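Local coordinates for SIRV1 hypothetical protein ORF119 (Sulfolobus islandicus rudivirus 1 variant xx, PDB 2X3G) that probably initiates replication of the linear viral genome as a dimeric Rep-type DNA nicking enzyme of the HUH endonuclease class, at residues D2-F11 with S100-Y108; K32-Y40 with S78-S86. All blocks are in the same frame, centred on the assembly; numbering follows the deposited sequence.

Contact 1. Residues D2-F11 with S100-Y108; sequences DLKKVLNFHF and SDIKNVYKY
Leu3 and Tyr106 meet methyl to ring at one end of this helix pair, while Ile102 lies over His10 at the other. Leu3 CD1 sits above the Tyr106 face, 4.0 Å from the ring centroid and 21° off its normal, a CH-pi contact displaced toward the CG side; Leu3 CB rests near CZ of the same ring. Tyr106 can receive them because its CG is anti to the backbone N (chi1 -178°), which sends the ring across to the first turn of helix 2-10. There Asp2 CB lies at the ring edge, 3.5 Å from Tyr106 OH, and Val6 CG2 meets the ring obliquely.

The Tyr106 hydroxyl takes part in two water bridges. One water lies 2.7 Å from Tyr106 OH and donates to Asp2 OD2; the other accepts from Leu3 N, an amide in the first turn of the helix, and is also hydrogen-bonded to Tyr106 OH. The segment axes are 10.4 Å apart and run at 140°, so the helices pack roughly antiparallel. Both cover one face of the antiparallel sheet of a ferredoxin-like domain: Val6 reaches Phe70 on strand 64-71, and Ile102 reaches Thr16 on strand 15-22.

Ile102 lies broadly over one face of His10, its CB in a CH-pi contact 3.7 Å from the imidazole centroid. Its two branches also touch helix 2-10 on their own account: CG1 meets Val6 CG1 at 3.6 Å, and CG2 meets Leu7 CD2 at 3.5 Å. The imidazole is fixed in rotation at both nitrogens, ND1 by Thr16 OG1 and NE2 by the Pro96 carbonyl, leaving its face to the isoleucine. On the outer flank the extended Lys103 chain passes Leu7, with Lys103 CG 4.2 Å from Leu7 CD2.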
loop_
_atom_site.group_PDB
_atom_site.type_symbol
_atom_site.label_atom_id
_atom_site.label_comp_id
_atom_site.label_asym_id
_atom_site.label_seq_id
_atom_site.Cartn_x
_atom_site.Cartn_y
_atom_site.Cartn_z
ATOM N N ASP A 2 2.435 -12.284 -6.384
ATOM C CA ASP A 2 1.914 -11.508 -7.488
ATOM C C ASP A 2 3.027 -11.397 -8.540
ATOM O O ASP A 2 2.775 -11.531 -9.726
ATOM C CB ASP A 2 1.449 -10.113 -7.039
ATOM C CG ASP A 2 0.025 -10.108 -6.469
ATOM O OD1 ASP A 2 -0.818 -10.921 -6.916
ATOM O OD2 ASP A 2 -0.252 -9.265 -5.588
ATOM N N LEU A 3 4.261 -11.172 -8.096
ATOM C CA LEU A 3 5.372 -10.954 -9.023
ATOM C C LEU A 3 5.691 -12.206 -9.832
ATOM O O LEU A 3 5.968 -12.115 -11.018
ATOM C CB LEU A 3 6.626 -10.471 -8.278
ATOM C CG LEU A 3 7.900 -10.254 -9.107
ATOM C CD1 LEU A 3 7.682 -9.308 -10.288
ATOM C CD2 LEU A 3 9.027 -9.731 -8.214
ATOM N N LYS A 4 5.677 -13.374 -9.193
ATOM C CA LYS A 4 5.905 -14.615 -9.926
ATOM C C LYS A 4 4.817 -14.799 -10.984
ATOM O O LYS A 4 5.113 -15.223 -12.098
ATOM C CB LYS A 4 6.011 -15.833 -8.993
ATOM C CG LYS A 4 4.838 -16.053 -8.031
ATOM C CD LYS A 4 3.966 -17.276 -8.390
ATOM C CE LYS A 4 3.053 -17.679 -7.233
ATOM N NZ LYS A 4 2.021 -16.654 -6.927
ATOM N N LYS A 5 3.575 -14.443 -10.651
ATOM C CA LYS A 5 2.493 -14.512 -11.634
ATOM C C LYS A 5 2.743 -13.495 -12.751
ATOM O O LYS A 5 2.630 -13.827 -13.933
ATOM C CB LYS A 5 1.120 -14.242 -11.008
ATOM C CG LYS A 5 0.500 -15.409 -10.257
ATOM C CD LYS A 5 -0.933 -15.037 -9.817
ATOM C CE LYS A 5 -1.818 -16.266 -9.614
ATOM N NZ LYS A 5 -1.467 -17.093 -8.443
ATOM N N VAL A 6 3.100 -12.270 -12.372
ATOM C CA VAL A 6 3.383 -11.218 -13.357
ATOM C C VAL A 6 4.482 -11.665 -14.315
ATOM O O VAL A 6 4.364 -11.480 -15.511
ATOM C CB VAL A 6 3.737 -9.863 -12.682
ATOM C CG1 VAL A 6 4.432 -8.893 -13.663
ATOM C CG2 VAL A 6 2.461 -9.219 -12.097
ATOM N N LEU A 7 5.554 -12.256 -13.807
ATOM C CA LEU A 7 6.628 -12.725 -14.694
ATOM C C LEU A 7 6.191 -13.834 -15.631
ATOM O O LEU A 7 6.517 -13.833 -16.813
ATOM C CB LEU A 7 7.802 -13.241 -13.884
ATOM C CG LEU A 7 8.510 -12.155 -13.098
ATOM C CD1 LEU A 7 9.267 -12.771 -11.966
ATOM C CD2 LEU A 7 9.421 -11.312 -14.003
ATOM N N ASN A 8 5.474 -14.793 -15.077
ATOM C CA ASN A 8 4.913 -15.885 -15.859
ATOM C C ASN A 8 4.018 -15.412 -17.003
ATOM O O ASN A 8 4.179 -15.846 -18.149
ATOM C CB ASN A 8 4.186 -16.891 -14.958
ATOM C CG ASN A 8 5.116 -17.954 -14.414
ATOM O OD1 ASN A 8 6.078 -18.339 -15.078
ATOM N ND2 ASN A 8 4.833 -18.447 -13.201
ATOM N N PHE A 9 3.093 -14.507 -16.707
ATOM C CA PHE A 9 2.203 -13.983 -17.733
ATOM C C PHE A 9 2.986 -13.119 -18.713
ATOM O O PHE A 9 2.793 -13.202 -19.914
ATOM C CB PHE A 9 1.056 -13.168 -17.126
ATOM C CG PHE A 9 0.152 -13.941 -16.204
ATOM C CD1 PHE A 9 0.020 -15.317 -16.283
ATOM C CD2 PHE A 9 -0.613 -13.264 -15.275
ATOM C CE1 PHE A 9 -0.830 -15.990 -15.433
ATOM C CE2 PHE A 9 -1.467 -13.935 -14.440
ATOM C CZ PHE A 9 -1.570 -15.290 -14.503
ATOM N N HIS A 10 3.907 -12.302 -18.220
ATOM C CA HIS A 10 4.657 -11.426 -19.116
ATOM C C HIS A 10 5.320 -12.223 -20.242
ATOM O O HIS A 10 5.352 -11.790 -21.393
ATOM C CB HIS A 10 5.743 -10.694 -18.344
ATOM C CG HIS A 10 6.444 -9.646 -19.142
ATOM N ND1 HIS A 10 5.785 -8.752 -19.951
ATOM C CD2 HIS A 10 7.761 -9.345 -19.242
ATOM C CE1 HIS A 10 6.662 -7.938 -20.513
ATOM N NE2 HIS A 10 7.865 -8.263 -20.081
ATOM N N PHE A 11 5.835 -13.391 -19.897
ATOM C CA PHE A 11 6.627 -14.170 -20.835
ATOM C C PHE A 11 5.856 -15.329 -21.450
ATOM O O PHE A 11 6.466 -16.212 -22.063
ATOM C CB PHE A 11 7.911 -14.639 -20.149
ATOM C CG PHE A 11 8.909 -13.553 -19.913
ATOM C CD1 PHE A 11 9.528 -12.940 -20.986
ATOM C CD2 PHE A 11 9.260 -13.157 -18.618
ATOM C CE1 PHE A 11 10.478 -11.950 -20.782
ATOM C CE2 PHE A 11 10.213 -12.182 -18.411
ATOM C CZ PHE A 11 10.815 -11.571 -19.485
ATOM N N SER A 100 14.181 -7.215 -16.575
ATOM C CA SER A 100 14.437 -5.920 -15.955
ATOM C C SER A 100 13.282 -4.958 -16.140
ATOM O O SER A 100 12.905 -4.268 -15.203
ATOM C CB SER A 100 15.713 -5.294 -16.512
ATOM O OG SER A 100 15.846 -3.975 -16.016
ATOM N N ASP A 101 12.702 -4.928 -17.341
ATOM C CA ASP A 101 11.638 -3.987 -17.629
ATOM C C ASP A 101 10.377 -4.318 -16.863
ATOM O O ASP A 101 9.781 -3.426 -16.277
ATOM C CB ASP A 101 11.328 -3.923 -19.115
ATOM C CG ASP A 101 12.364 -3.153 -19.891
ATOM O OD1 ASP A 101 13.150 -2.381 -19.295
ATOM O OD2 ASP A 101 12.409 -3.348 -21.107
ATOM N N ILE A 102 9.962 -5.581 -16.863
ATOM C CA ILE A 102 8.718 -5.954 -16.171
ATOM C C ILE A 102 8.874 -5.805 -14.653
ATOM O O ILE A 102 7.961 -5.309 -13.994
ATOM C CB ILE A 102 8.157 -7.366 -16.597
ATOM C CG1 ILE A 102 6.711 -7.530 -16.094
ATOM C CG2 ILE A 102 9.043 -8.516 -16.147
ATOM C CD1 ILE A 102 5.748 -6.521 -16.725
ATOM N N LYS A 103 10.034 -6.177 -14.115
ATOM C CA LYS A 103 10.299 -5.983 -12.700
ATOM C C LYS A 103 10.317 -4.525 -12.298
ATOM O O LYS A 103 9.850 -4.185 -11.231
ATOM C CB LYS A 103 11.597 -6.653 -12.298
ATOM C CG LYS A 103 11.501 -8.154 -12.292
ATOM C CD LYS A 103 12.756 -8.761 -11.714
ATOM C CE LYS A 103 12.581 -10.254 -11.519
ATOM N NZ LYS A 103 13.789 -10.862 -10.959
ATOM N N ASN A 104 10.867 -3.656 -13.136
ATOM C CA ASN A 104 10.858 -2.217 -12.822
ATOM C C ASN A 104 9.429 -1.649 -12.852
ATOM O O ASN A 104 9.067 -0.764 -12.053
ATOM C CB ASN A 104 11.780 -1.447 -13.775
ATOM C CG ASN A 104 13.246 -1.575 -13.410
ATOM O OD1 ASN A 104 13.614 -1.705 -12.233
ATOM N ND2 ASN A 104 14.105 -1.499 -14.420
ATOM N N VAL A 105 8.619 -2.165 -13.765
ATOM C CA VAL A 105 7.212 -1.767 -13.849
ATOM C C VAL A 105 6.470 -2.246 -12.597
ATOM O O VAL A 105 5.799 -1.471 -11.944
ATOM C CB VAL A 105 6.510 -2.279 -15.139
ATOM C CG1 VAL A 105 5.025 -2.178 -15.022
ATOM C CG2 VAL A 105 6.981 -1.515 -16.377
ATOM N N TYR A 106 6.618 -3.513 -12.262
ATOM C CA TYR A 106 6.017 -4.055 -11.035
ATOM C C TYR A 106 6.398 -3.258 -9.787
ATOM O O TYR A 106 5.550 -2.932 -8.944
ATOM C CB TYR A 106 6.442 -5.503 -10.858
ATOM C CG TYR A 106 5.829 -6.150 -9.641
ATOM C CD1 TYR A 106 4.552 -6.714 -9.702
ATOM C CD2 TYR A 106 6.509 -6.193 -8.432
ATOM C CE1 TYR A 106 3.984 -7.303 -8.596
ATOM C CE2 TYR A 106 5.932 -6.791 -7.312
ATOM C CZ TYR A 106 4.661 -7.344 -7.424
ATOM O OH TYR A 106 4.062 -7.932 -6.348
ATOM N N LYS A 107 7.690 -2.975 -9.658
ATOM C CA LYS A 107 8.210 -2.224 -8.525
ATOM C C LYS A 107 7.549 -0.850 -8.464
ATOM O O LYS A 107 7.150 -0.381 -7.392
ATOM C CB LYS A 107 9.739 -2.121 -8.641
ATOM C CG LYS A 107 10.435 -1.338 -7.562
ATOM C CD LYS A 107 11.901 -1.829 -7.319
ATOM C CE LYS A 107 12.874 -0.678 -7.109
ATOM N NZ LYS A 107 14.283 -1.122 -6.679
ATOM N N TYR A 108 7.382 -0.225 -9.622
ATOM C CA TYR A 108 6.773 1.091 -9.695
ATOM C C TYR A 108 5.306 1.055 -9.284
ATOM O O TYR A 108 4.823 1.940 -8.583
ATOM C CB TYR A 108 6.878 1.629 -11.116
ATOM C CG TYR A 108 6.383 3.041 -11.267
ATOM C CD1 TYR A 108 7.124 4.095 -10.766
ATOM C CD2 TYR A 108 5.182 3.325 -11.920
ATOM C CE1 TYR A 108 6.700 5.390 -10.894
ATOM C CE2 TYR A 108 4.745 4.638 -12.052
ATOM C CZ TYR A 108 5.518 5.659 -11.540
ATOM O OH TYR A 108 5.144 6.973 -11.646
HETATM O O HOH W 1 1.597 -7.558 -5.238
HETATM O O HOH W 2 5.345 -10.446 -5.251
#

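Contact 2. Residues K32-Y40 with S78-S86; sequences KIFRKFRSY and SRVHKHMPS
Tyr40 and His83 form the aromatic part of this contact, an offset stack with centroids 4.2 Å apart and planes only 12° from parallel. The displacement puts Tyr40 CB, rather than the phenol ring, over the imidazole centre, 3.6 Å from the centroid, while His83 ND1 lies over the CG end of the tyrosine ring. Farther out, the phenol crosses Arg79 at about a right angle and brings Tyr40 OH to 3.4 Å from Arg79 CB.

Apolar packing continues beside the stack, around Phe37. Met84, present as selenomethionine, is bent at both chi2 and chi3 (-67° for chi2), which brings its CE obliquely against Phe37, a tight 3.3 Å from Phe37 CD1. Its selenium is oblique to that ring, in a Met-aromatic contact. Phe37 also receives His83 CB at its edge and Val80 CG1 obliquely. Ile33 finishes the row, with CG2 against Met84 CE and CD1 4.0 Å from Pro85 CG. Phe37 and Met84 continue inward to Ile67 of strand 64-71. Helices 30-44 and 77-82 are the two crossover helices of a ferredoxin-like beta-alpha-beta-beta-alpha-beta domain; their segment axes run at 150°.

Polar bonds gather where helix 77-82 ends. His83, the first residue past it, donates from ND1 to Arg79 O at 2.8 Å, while its own N reaches that oxygen from the opposite face of the carbonyl plane. From here one water bridges to helix 30-44, donating to His83 O and Ile33 O, 2.6 Å from each.

The ND1 bond helps to hold the imidazole in the orientation in which it stacks. Direct contact between helix 30-44 and the end of helix 77-82 with its following loop rests on aromatic and apolar surfaces, with water joining the two backbones.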
loop_
_atom_site.group_PDB
_atom_site.type_symbol
_atom_site.label_atom_id
_atom_site.label_comp_id
_atom_site.label_asym_id
_atom_site.label_seq_id
_atom_site.Cartn_x
_atom_site.Cartn_y
_atom_site.Cartn_z
ATOM N N LYS A 32 -16.439 -0.766 -9.497
ATOM C CA LYS A 32 -17.233 -0.885 -10.720
ATOM C C LYS A 32 -16.380 -0.635 -11.960
ATOM O O LYS A 32 -16.510 -1.344 -12.961
ATOM C CB LYS A 32 -18.402 0.095 -10.684
ATOM C CG LYS A 32 -19.548 -0.253 -11.630
ATOM C CD LYS A 32 -20.809 0.534 -11.280
ATOM C CE LYS A 32 -22.080 -0.251 -11.606
ATOM N NZ LYS A 32 -23.294 0.351 -10.981
ATOM N N ILE A 33 -15.509 0.373 -11.875
ATOM C CA ILE A 33 -14.587 0.724 -12.961
ATOM C C ILE A 33 -13.688 -0.442 -13.303
ATOM O O ILE A 33 -13.629 -0.866 -14.449
ATOM C CB ILE A 33 -13.683 1.941 -12.584
ATOM C CG1 ILE A 33 -14.519 3.218 -12.453
ATOM C CG2 ILE A 33 -12.603 2.160 -13.620
ATOM C CD1 ILE A 33 -13.975 4.177 -11.416
ATOM N N PHE A 34 -12.964 -0.939 -12.306
ATOM C CA PHE A 34 -12.034 -2.045 -12.516
ATOM C C PHE A 34 -12.768 -3.306 -12.986
ATOM O O PHE A 34 -12.302 -3.991 -13.890
ATOM C CB PHE A 34 -11.250 -2.354 -11.232
ATOM C CG PHE A 34 -10.086 -1.419 -10.950
ATOM C CD1 PHE A 34 -9.820 -0.297 -11.736
ATOM C CD2 PHE A 34 -9.275 -1.648 -9.847
ATOM C CE1 PHE A 34 -8.747 0.540 -11.442
ATOM C CE2 PHE A 34 -8.195 -0.798 -9.550
ATOM C CZ PHE A 34 -7.937 0.288 -10.345
ATOM N N ARG A 35 -13.893 -3.621 -12.357
ATOM C CA ARG A 35 -14.688 -4.780 -12.763
ATOM C C ARG A 35 -15.125 -4.697 -14.223
ATOM O O ARG A 35 -14.919 -5.632 -14.997
ATOM C CB ARG A 35 -15.913 -4.938 -11.870
ATOM C CG ARG A 35 -16.885 -5.985 -12.382
ATOM C CD ARG A 35 -17.993 -6.248 -11.403
ATOM N NE ARG A 35 -18.881 -5.098 -11.192
ATOM C CZ ARG A 35 -19.791 -4.662 -12.065
ATOM N NH1 ARG A 35 -19.948 -5.240 -13.254
ATOM N NH2 ARG A 35 -20.551 -3.629 -11.749
ATOM N N LYS A 36 -15.728 -3.578 -14.599
ATOM C CA LYS A 36 -16.192 -3.407 -15.970
ATOM C C LYS A 36 -15.042 -3.369 -16.968
ATOM O O LYS A 36 -15.172 -3.862 -18.094
ATOM C CB LYS A 36 -17.043 -2.147 -16.111
ATOM C CG LYS A 36 -18.470 -2.317 -15.617
ATOM C CD LYS A 36 -19.363 -1.207 -16.119
ATOM C CE LYS A 36 -20.809 -1.676 -16.218
ATOM N NZ LYS A 36 -21.773 -0.554 -16.156
ATOM N N PHE A 37 -13.919 -2.780 -16.564
ATOM C CA PHE A 37 -12.711 -2.838 -17.376
ATOM C C PHE A 37 -12.260 -4.290 -17.534
ATOM O O PHE A 37 -11.908 -4.719 -18.622
ATOM C CB PHE A 37 -11.586 -1.986 -16.768
ATOM C CG PHE A 37 -10.347 -1.951 -17.603
ATOM C CD1 PHE A 37 -10.229 -1.062 -18.663
ATOM C CD2 PHE A 37 -9.294 -2.809 -17.342
ATOM C CE1 PHE A 37 -9.086 -1.052 -19.446
ATOM C CE2 PHE A 37 -8.177 -2.799 -18.134
ATOM C CZ PHE A 37 -8.069 -1.931 -19.171
ATOM N N ARG A 38 -12.248 -5.046 -16.448
ATOM C CA ARG A 38 -11.798 -6.434 -16.519
ATOM C C ARG A 38 -12.694 -7.246 -17.436
ATOM O O ARG A 38 -12.207 -8.125 -18.174
ATOM C CB ARG A 38 -11.769 -7.084 -15.130
ATOM C CG ARG A 38 -10.442 -6.909 -14.415
ATOM C CD ARG A 38 -10.377 -7.748 -13.133
ATOM N NE ARG A 38 -8.988 -7.760 -12.648
ATOM C CZ ARG A 38 -8.464 -6.830 -11.863
ATOM N NH1 ARG A 38 -9.197 -5.803 -11.441
ATOM N NH2 ARG A 38 -7.183 -6.915 -11.520
ATOM N N SER A 39 -13.988 -6.952 -17.373
ATOM C CA SER A 39 -14.995 -7.626 -18.203
ATOM C C SER A 39 -14.827 -7.312 -19.707
ATOM O O SER A 39 -14.924 -8.201 -20.547
ATOM C CB SER A 39 -16.390 -7.289 -17.712
ATOM O OG SER A 39 -16.633 -7.862 -16.419
ATOM N N TYR A 40 -14.567 -6.052 -20.021
ATOM C CA TYR A 40 -14.167 -5.654 -21.367
ATOM C C TYR A 40 -12.922 -6.427 -21.851
ATOM O O TYR A 40 -12.901 -6.964 -22.945
ATOM C CB TYR A 40 -13.976 -4.127 -21.424
ATOM C CG TYR A 40 -12.908 -3.654 -22.357
ATOM C CD1 TYR A 40 -11.732 -3.094 -21.857
ATOM C CD2 TYR A 40 -13.055 -3.763 -23.734
ATOM C CE1 TYR A 40 -10.731 -2.655 -22.699
ATOM C CE2 TYR A 40 -12.037 -3.342 -24.592
ATOM C CZ TYR A 40 -10.870 -2.797 -24.055
ATOM O OH TYR A 40 -9.843 -2.345 -24.866
ATOM N N SER A 78 -8.607 3.063 -27.928
ATOM C CA SER A 78 -9.786 3.930 -27.744
ATOM C C SER A 78 -10.806 3.321 -26.775
ATOM O O SER A 78 -11.535 4.033 -26.093
ATOM C CB SER A 78 -10.457 4.246 -29.083
ATOM O OG SER A 78 -11.099 3.109 -29.636
ATOM N N ARG A 79 -10.866 1.997 -26.728
ATOM C CA ARG A 79 -11.771 1.303 -25.802
ATOM C C ARG A 79 -11.266 1.310 -24.361
ATOM O O ARG A 79 -12.070 1.281 -23.423
ATOM C CB ARG A 79 -12.021 -0.128 -26.283
ATOM C CG ARG A 79 -12.699 -0.200 -27.651
ATOM C CD ARG A 79 -14.061 0.489 -27.671
ATOM N NE ARG A 79 -14.566 0.613 -29.043
ATOM C CZ ARG A 79 -15.710 0.103 -29.519
ATOM N NH1 ARG A 79 -16.554 -0.589 -28.748
ATOM N NH2 ARG A 79 -16.022 0.303 -30.794
ATOM N N VAL A 80 -9.949 1.354 -24.177
ATOM C CA VAL A 80 -9.384 1.534 -22.856
ATOM C C VAL A 80 -9.942 2.825 -22.264
ATOM O O VAL A 80 -10.368 2.850 -21.115
ATOM C CB VAL A 80 -7.813 1.591 -22.852
ATOM C CG1 VAL A 80 -7.307 2.018 -21.475
ATOM C CG2 VAL A 80 -7.199 0.247 -23.241
ATOM N N HIS A 81 -9.952 3.898 -23.057
ATOM C CA HIS A 81 -10.475 5.176 -22.595
ATOM C C HIS A 81 -11.973 5.137 -22.336
ATOM O O HIS A 81 -12.450 5.756 -21.390
ATOM C CB HIS A 81 -10.167 6.296 -23.592
ATOM C CG HIS A 81 -8.726 6.687 -23.636
ATOM N ND1 HIS A 81 -8.293 7.964 -23.353
ATOM C CD2 HIS A 81 -7.624 5.973 -23.955
ATOM C CE1 HIS A 81 -6.980 8.014 -23.485
ATOM N NE2 HIS A 81 -6.549 6.815 -23.842
ATOM N N LYS A 82 -12.715 4.443 -23.196
ATOM C CA LYS A 82 -14.172 4.322 -23.030
ATOM C C LYS A 82 -14.529 3.594 -21.725
ATOM O O LYS A 82 -15.572 3.882 -21.107
ATOM C CB LYS A 82 -14.814 3.643 -24.252
ATOM C CG LYS A 82 -16.219 3.132 -24.017
ATOM C CD LYS A 82 -17.012 2.986 -25.304
ATOM C CE LYS A 82 -18.426 2.486 -25.002
ATOM N NZ LYS A 82 -19.323 2.636 -26.171
ATOM N N HIS A 83 -13.658 2.681 -21.301
ATOM C CA HIS A 83 -13.879 1.927 -20.067
ATOM C C HIS A 83 -13.128 2.485 -18.867
ATOM O O HIS A 83 -12.920 1.784 -17.870
ATOM C CB HIS A 83 -13.522 0.460 -20.295
ATOM C CG HIS A 83 -14.441 -0.220 -21.253
ATOM N ND1 HIS A 83 -14.117 -0.430 -22.575
ATOM C CD2 HIS A 83 -15.692 -0.704 -21.089
ATOM C CE1 HIS A 83 -15.123 -1.037 -23.178
ATOM N NE2 HIS A 83 -16.095 -1.204 -22.302
HETATM N N MSE A 84 -12.734 3.750 -18.953
HETATM C CA MSE A 84 -12.078 4.429 -17.845
HETATM C C MSE A 84 -12.819 5.726 -17.582
HETATM O O MSE A 84 -13.568 6.199 -18.451
HETATM C CB MSE A 84 -10.588 4.668 -18.150
HETATM C CG MSE A 84 -9.691 3.464 -17.915
HETATM SE SE MSE A 84 -9.553 2.983 -16.007
HETATM C CE MSE A 84 -9.851 1.049 -16.110
ATOM N N PRO A 85 -12.649 6.297 -16.373
ATOM C CA PRO A 85 -13.374 7.512 -16.008
ATOM C C PRO A 85 -13.201 8.623 -17.026
ATOM O O PRO A 85 -12.131 8.765 -17.618
ATOM C CB PRO A 85 -12.748 7.911 -14.663
ATOM C CG PRO A 85 -12.271 6.634 -14.088
ATOM C CD PRO A 85 -11.785 5.829 -15.270
ATOM N N SER A 86 -14.273 9.381 -17.231
ATOM C CA SER A 86 -14.275 10.481 -18.169
ATOM C C SER A 86 -13.165 11.492 -17.833
ATOM O O SER A 86 -12.927 11.804 -16.667
ATOM C CB SER A 86 -15.647 11.145 -18.165
ATOM O OG SER A 86 -15.725 12.144 -19.157
HETATM O O HOH W 3 -14.631 0.482 -16.414
#

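How the contacts relate
Contacts 1 and 2 lie on opposite sides of the chain's centre, their own centres about 22 Å apart and their nearest atoms about 9 Å apart, so they share no atoms. Each pairs two roughly antiparallel helices, but they cover opposite faces of the same sheet: on strand 64-71 contact 1 reaches Leu68 and Phe70, contact 2 Ile67 and Val69. Along the chain 32-40 with 78-86 is nested inside the loop closed by 2-11 with 100-108. Both are partly buried, with apolar groups facing the strands. Contact 1 relies on aliphatic groups over ring faces and borders the second subunit, whose Met118 packs on Val6; contact 2 adds a ring-on-ring stack and a Met-aromatic contact, and meets that subunit at Arg38.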